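Local coordinates for protein putative D-tyrosyl-tRNA(Tyr) deacylase 2 (Leishmania major, PDB 1TC5) that probably hydrolyses D-tyrosyl-tRNA(Tyr) to D-tyrosine and free tRNA(Tyr), possibly as a defence against the harmful effects of D-tyrosine, at residues Y126-F129 / C130-R134; G138-E141 / S142-D145. All coordinates share one frame; numbering follows the deposited sequence.

Contact 1: residues Y126-F129 / C130-R134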
loop_
_atom_site.group_PDB
_atom_site.type_symbol
_atom_site.label_atom_id
_atom_site.label_comp_id
_atom_site.label_asym_id
_atom_site.label_seq_id
_atom_site.Cartn_x
_atom_site.Cartn_y
_atom_site.Cartn_z
ATOM N N TYR A 126 -0.961 14.032 -13.241
ATOM C CA TYR A 126 -1.937 13.183 -12.545
ATOM C C TYR A 126 -3.276 13.212 -13.264
ATOM O O TYR A 126 -3.910 12.177 -13.503
ATOM C CB TYR A 126 -2.170 13.663 -11.115
ATOM C CG TYR A 126 -3.270 12.918 -10.394
ATOM C CD1 TYR A 126 -3.096 11.589 -10.004
ATOM C CD2 TYR A 126 -4.474 13.528 -10.101
ATOM C CE1 TYR A 126 -4.105 10.881 -9.366
ATOM C CE2 TYR A 126 -5.480 12.831 -9.449
ATOM C CZ TYR A 126 -5.292 11.513 -9.080
ATOM O OH TYR A 126 -6.295 10.817 -8.411
ATOM N N ASP A 127 -3.705 14.419 -13.570
ATOM C CA ASP A 127 -4.921 14.622 -14.334
ATOM C C ASP A 127 -4.872 13.918 -15.699
ATOM O O ASP A 127 -5.837 13.279 -16.119
ATOM C CB ASP A 127 -5.147 16.118 -14.509
ATOM C CG ASP A 127 -6.487 16.431 -15.097
ATOM O OD1 ASP A 127 -7.491 16.217 -14.390
ATOM O OD2 ASP A 127 -6.631 16.892 -16.251
ATOM N N ARG A 128 -3.735 14.044 -16.380
ATOM C CA ARG A 128 -3.565 13.470 -17.715
ATOM C C ARG A 128 -3.548 11.962 -17.631
ATOM O O ARG A 128 -4.158 11.278 -18.443
ATOM C CB ARG A 128 -2.284 14.013 -18.346
ATOM C CG ARG A 128 -2.160 13.818 -19.831
ATOM C CD ARG A 128 -3.008 14.767 -20.641
ATOM N NE ARG A 128 -2.943 14.477 -22.077
ATOM C CZ ARG A 128 -3.962 14.597 -22.931
ATOM N NH1 ARG A 128 -5.168 15.002 -22.534
ATOM N NH2 ARG A 128 -3.770 14.309 -24.208
ATOM N N PHE A 129 -2.885 11.448 -16.609
ATOM C CA PHE A 129 -2.802 10.021 -16.379
ATOM C C PHE A 129 -4.167 9.396 -16.074
ATOM O O PHE A 129 -4.472 8.325 -16.586
ATOM C CB PHE A 129 -1.825 9.728 -15.241
ATOM C CG PHE A 129 -1.720 8.283 -14.895
ATOM C CD1 PHE A 129 -0.814 7.464 -15.566
ATOM C CD2 PHE A 129 -2.519 7.736 -13.894
ATOM C CE1 PHE A 129 -0.697 6.120 -15.242
ATOM C CE2 PHE A 129 -2.400 6.374 -13.549
ATOM C CZ PHE A 129 -1.501 5.572 -14.239
ATOM N N CYS A 130 -4.994 10.076 -15.275
ATOM C CA CYS A 130 -6.327 9.588 -14.965
ATOM C C CYS A 130 -7.227 9.629 -16.209
ATOM O O CYS A 130 -8.016 8.709 -16.427
ATOM C CB CYS A 130 -6.956 10.388 -13.812
ATOM S SG CYS A 130 -6.133 10.235 -12.169
ATOM N N HIS A 131 -7.104 10.692 -17.007
ATOM C CA HIS A 131 -7.812 10.779 -18.292
ATOM C C HIS A 131 -7.498 9.581 -19.223
ATOM O O HIS A 131 -8.404 8.970 -19.807
ATOM C CB HIS A 131 -7.477 12.110 -18.984
ATOM C CG HIS A 131 -7.961 12.191 -20.402
ATOM N ND1 HIS A 131 -9.277 11.969 -20.751
ATOM C CD2 HIS A 131 -7.301 12.442 -21.558
ATOM C CE1 HIS A 131 -9.409 12.092 -22.062
ATOM N NE2 HIS A 131 -8.224 12.368 -22.575
ATOM N N PHE A 132 -6.211 9.273 -19.383
ATOM C CA PHE A 132 -5.770 8.192 -20.248
ATOM C C PHE A 132 -6.298 6.854 -19.765
ATOM O O PHE A 132 -6.609 6.001 -20.568
ATOM C CB PHE A 132 -4.239 8.156 -20.347
ATOM C CG PHE A 132 -3.631 9.252 -21.195
ATOM C CD1 PHE A 132 -4.366 9.921 -22.181
ATOM C CD2 PHE A 132 -2.287 9.585 -21.032
ATOM C CE1 PHE A 132 -3.781 10.910 -22.964
ATOM C CE2 PHE A 132 -1.697 10.578 -21.811
ATOM C CZ PHE A 132 -2.447 11.235 -22.787
ATOM N N VAL A 133 -6.383 6.660 -18.449
ATOM C CA VAL A 133 -6.887 5.397 -17.890
ATOM C C VAL A 133 -8.387 5.294 -18.174
ATOM O O VAL A 133 -8.860 4.272 -18.651
ATOM C CB VAL A 133 -6.556 5.254 -16.359
ATOM C CG1 VAL A 133 -7.153 3.954 -15.725
ATOM C CG2 VAL A 133 -5.046 5.269 -16.145
ATOM N N ARG A 134 -9.127 6.369 -17.919
ATOM C CA ARG A 134 -10.557 6.426 -18.245
ATOM C C ARG A 134 -10.815 6.039 -19.701
ATOM O O ARG A 134 -11.722 5.249 -19.994
ATOM C CB ARG A 134 -11.134 7.841 -18.031
ATOM C CG ARG A 134 -11.388 8.270 -16.585
ATOM C CD ARG A 134 -11.861 9.740 -16.490
ATOM N NE ARG A 134 -11.173 10.475 -15.450
ATOM C CZ ARG A 134 -10.713 11.708 -15.560
ATOM N NH1 ARG A 134 -10.835 12.398 -16.685
ATOM N NH2 ARG A 134 -10.118 12.259 -14.510
HETATM O O HOH W 1 -8.190 13.701 -15.209
#
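The Tyr126 ring carries Cys130 SG over one face, the sulfur 3.6 Å from the ring centroid and displaced toward CZ, a Cys sulfur-aromatic contact one helical turn long. Two residues further along, the guanidinium of Arg128 has Phe132 CE1 over a face, with the two planes 62° apart. Arg128 NE comes within 3.4 Å of Phe132 CZ, while its CG makes an off-centre CH-pi contact. A bend at chi2 (76°) turns the arginine toward the C-terminal end of the helix, where NH1 lies beside His131 CD2 at 3.5 Å. Val133 CG2 sits over a face of the Phe129 ring, 4.1 Å from its centroid. Beneath these pairs run four i to i+4 backbone hydrogen bonds, from Cys130 N to Tyr126 O through Val133 N to Phe129 O. Asp127 O accepts from a water at 2.6 Å, which reaches Asp127 OD1 and Arg134 NH2 by weak bonds. Elsewhere in the chain, Tyr126 OH bonds to Gly172 O. Tyr126, Cys130 and Val133 pack on the central sheet and Phe129 and Phe132 on helix 55-67, while Asp127 is exposed, as in an amphipathic helix; Arg128, salt-bridged to Asp55, can lay both CG and guanidinium against Phe132.

Contact 2: residues G138-E141 / S142-D145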
loop_
_atom_site.group_PDB
_atom_site.type_symbol
_atom_site.label_atom_id
_atom_site.label_comp_id
_atom_site.label_asym_id
_atom_site.label_seq_id
_atom_site.Cartn_x
_atom_site.Cartn_y
_atom_site.Cartn_z
ATOM N N GLY A 138 -12.785 2.698 -21.384
ATOM C CA GLY A 138 -14.050 2.934 -22.055
ATOM C C GLY A 138 -15.043 3.716 -21.220
ATOM O O GLY A 138 -16.247 3.608 -21.434
ATOM N N VAL A 139 -14.548 4.493 -20.264
ATOM C CA VAL A 139 -15.418 5.299 -19.399
ATOM C C VAL A 139 -16.101 6.411 -20.202
ATOM O O VAL A 139 -15.462 7.109 -20.985
ATOM C CB VAL A 139 -14.647 5.905 -18.192
ATOM C CG1 VAL A 139 -15.549 6.808 -17.363
ATOM C CG2 VAL A 139 -14.034 4.797 -17.304
ATOM N N ASP A 140 -17.410 6.550 -20.000
ATOM C CA ASP A 140 -18.181 7.656 -20.574
ATOM C C ASP A 140 -17.928 8.903 -19.705
ATOM O O ASP A 140 -18.562 9.125 -18.671
ATOM C CB ASP A 140 -19.666 7.306 -20.667
ATOM C CG ASP A 140 -20.495 8.400 -21.337
ATOM O OD1 ASP A 140 -19.958 9.487 -21.698
ATOM O OD2 ASP A 140 -21.716 8.259 -21.511
ATOM N N GLU A 141 -16.980 9.715 -20.158
ATOM C CA GLU A 141 -16.505 10.857 -19.388
ATOM C C GLU A 141 -17.571 11.959 -19.242
ATOM O O GLU A 141 -17.406 12.843 -18.405
ATOM C CB GLU A 141 -15.182 11.418 -19.982
ATOM C CG GLU A 141 -13.932 10.550 -19.737
ATOM C CD GLU A 141 -12.621 11.193 -20.215
ATOM O OE1 GLU A 141 -12.510 11.512 -21.418
ATOM O OE2 GLU A 141 -11.671 11.363 -19.410
ATOM N N SER A 142 -18.666 11.885 -20.013
ATOM C CA SER A 142 -19.786 12.823 -19.866
ATOM C C SER A 142 -20.792 12.417 -18.767
ATOM O O SER A 142 -21.691 13.202 -18.415
ATOM C CB SER A 142 -20.497 13.009 -21.214
ATOM O OG SER A 142 -21.363 11.924 -21.466
ATOM N N ARG A 143 -20.660 11.194 -18.258
ATOM C CA ARG A 143 -21.547 10.648 -17.230
ATOM C C ARG A 143 -20.895 10.585 -15.840
ATOM O O ARG A 143 -21.559 10.239 -14.865
ATOM C CB ARG A 143 -21.995 9.246 -17.654
ATOM C CG ARG A 143 -23.216 9.229 -18.572
ATOM C CD ARG A 143 -24.512 8.778 -17.884
ATOM N NE ARG A 143 -25.648 9.619 -18.249
ATOM C CZ ARG A 143 -26.276 9.590 -19.426
ATOM N NH1 ARG A 143 -25.896 8.756 -20.391
ATOM N NH2 ARG A 143 -27.302 10.410 -19.641
ATOM N N VAL A 144 -19.609 10.931 -15.749
ATOM C CA VAL A 144 -18.885 10.883 -14.475
ATOM C C VAL A 144 -18.351 12.244 -14.049
ATOM O O VAL A 144 -18.197 13.156 -14.869
ATOM C CB VAL A 144 -17.694 9.874 -14.513
ATOM C CG1 VAL A 144 -18.174 8.503 -14.924
ATOM C CG2 VAL A 144 -16.546 10.354 -15.435
ATOM N N ASP A 145 -18.050 12.365 -12.757
ATOM C CA ASP A 145 -17.549 13.605 -12.188
ATOM C C ASP A 145 -16.039 13.592 -12.178
ATOM O O ASP A 145 -15.416 12.726 -12.790
ATOM C CB ASP A 145 -18.152 13.856 -10.787
ATOM C CG ASP A 145 -17.783 12.789 -9.760
ATOM O OD1 ASP A 145 -16.877 11.980 -10.005
ATOM O OD2 ASP A 145 -18.355 12.687 -8.657
#
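Asp140 reaches forward to Ser142 because its CG stands opposite the backbone N (chi1 -177°) and its carboxylate is scarcely twisted about chi2, while Ser142 swings OG to chi1 79°, back toward the aspartate. The two meet at a single oxygen. Asp140 OD1 accepts from Ser142 OG at 2.8 Å, on the syn side but somewhat out of the carboxylate plane, and from Ser142 N at 3.2 Å, from well above that plane. Both donors come from the same face, so the serine grips the oxygen twice. The bond to Ser142 N closes an Asx turn, and it is superimposed on a type I beta turn from Asp140 to Arg143, whose backbone bond joins Arg143 N to Asp140 O at 3.0 Å with an N-H...O angle of 160°.

The other carboxylate oxygen, Asp140 OD2, lies 3.4 Å from Arg143 CG, alongside the aliphatic root of that side chain. Arg143 then bends away: its NH1 is 4.4 Å from Asp140 OD2, the oxygen lies well out of the guanidinium plane, and no N-H points at it. Attraction between the charges remains, but no salt bridge. Val139 and Val144 meet across the turn at about a right angle, CG1 to CG1 at 4.0 Å, forming a small apolar patch beside the polar bonds. Nearby, Arg151 bonds through its NE to Ser142 O, and its backbone is hydrogen-bonded to that of Arg143. On this exposed loop, OD1, which accepts two hydrogen bonds, should restrict the rotation of the Asp140 carboxylate, and the turn is held by one main-chain and two side-chain bonds; the two donors on OD1 and the nearby Arg143 charge would probably favour the ionised aspartate.

Read from the N terminus, the two contacts lie in series, neither nesting nor crossing, and with no residues between the segments of either one, neither closes a long loop. Contact 1 occupies the later part of helix 119-136, which packs against the central mixed sheet and helix 55-67. The helix then ends in a Schellman motif at Gly138, whose positive phi turns the chain into contact 2, in the loop leading on to strand 169-171. Two probable hydrogen bonds join them, Val139 N to Arg134 O at 2.9 Å and His131 ND1 to Glu141 OE2 at 2.8 Å, the latter oxygen also forming a salt bridge with Arg134 NH1. The largely buried helical contact and the surface turn are therefore tied together locally.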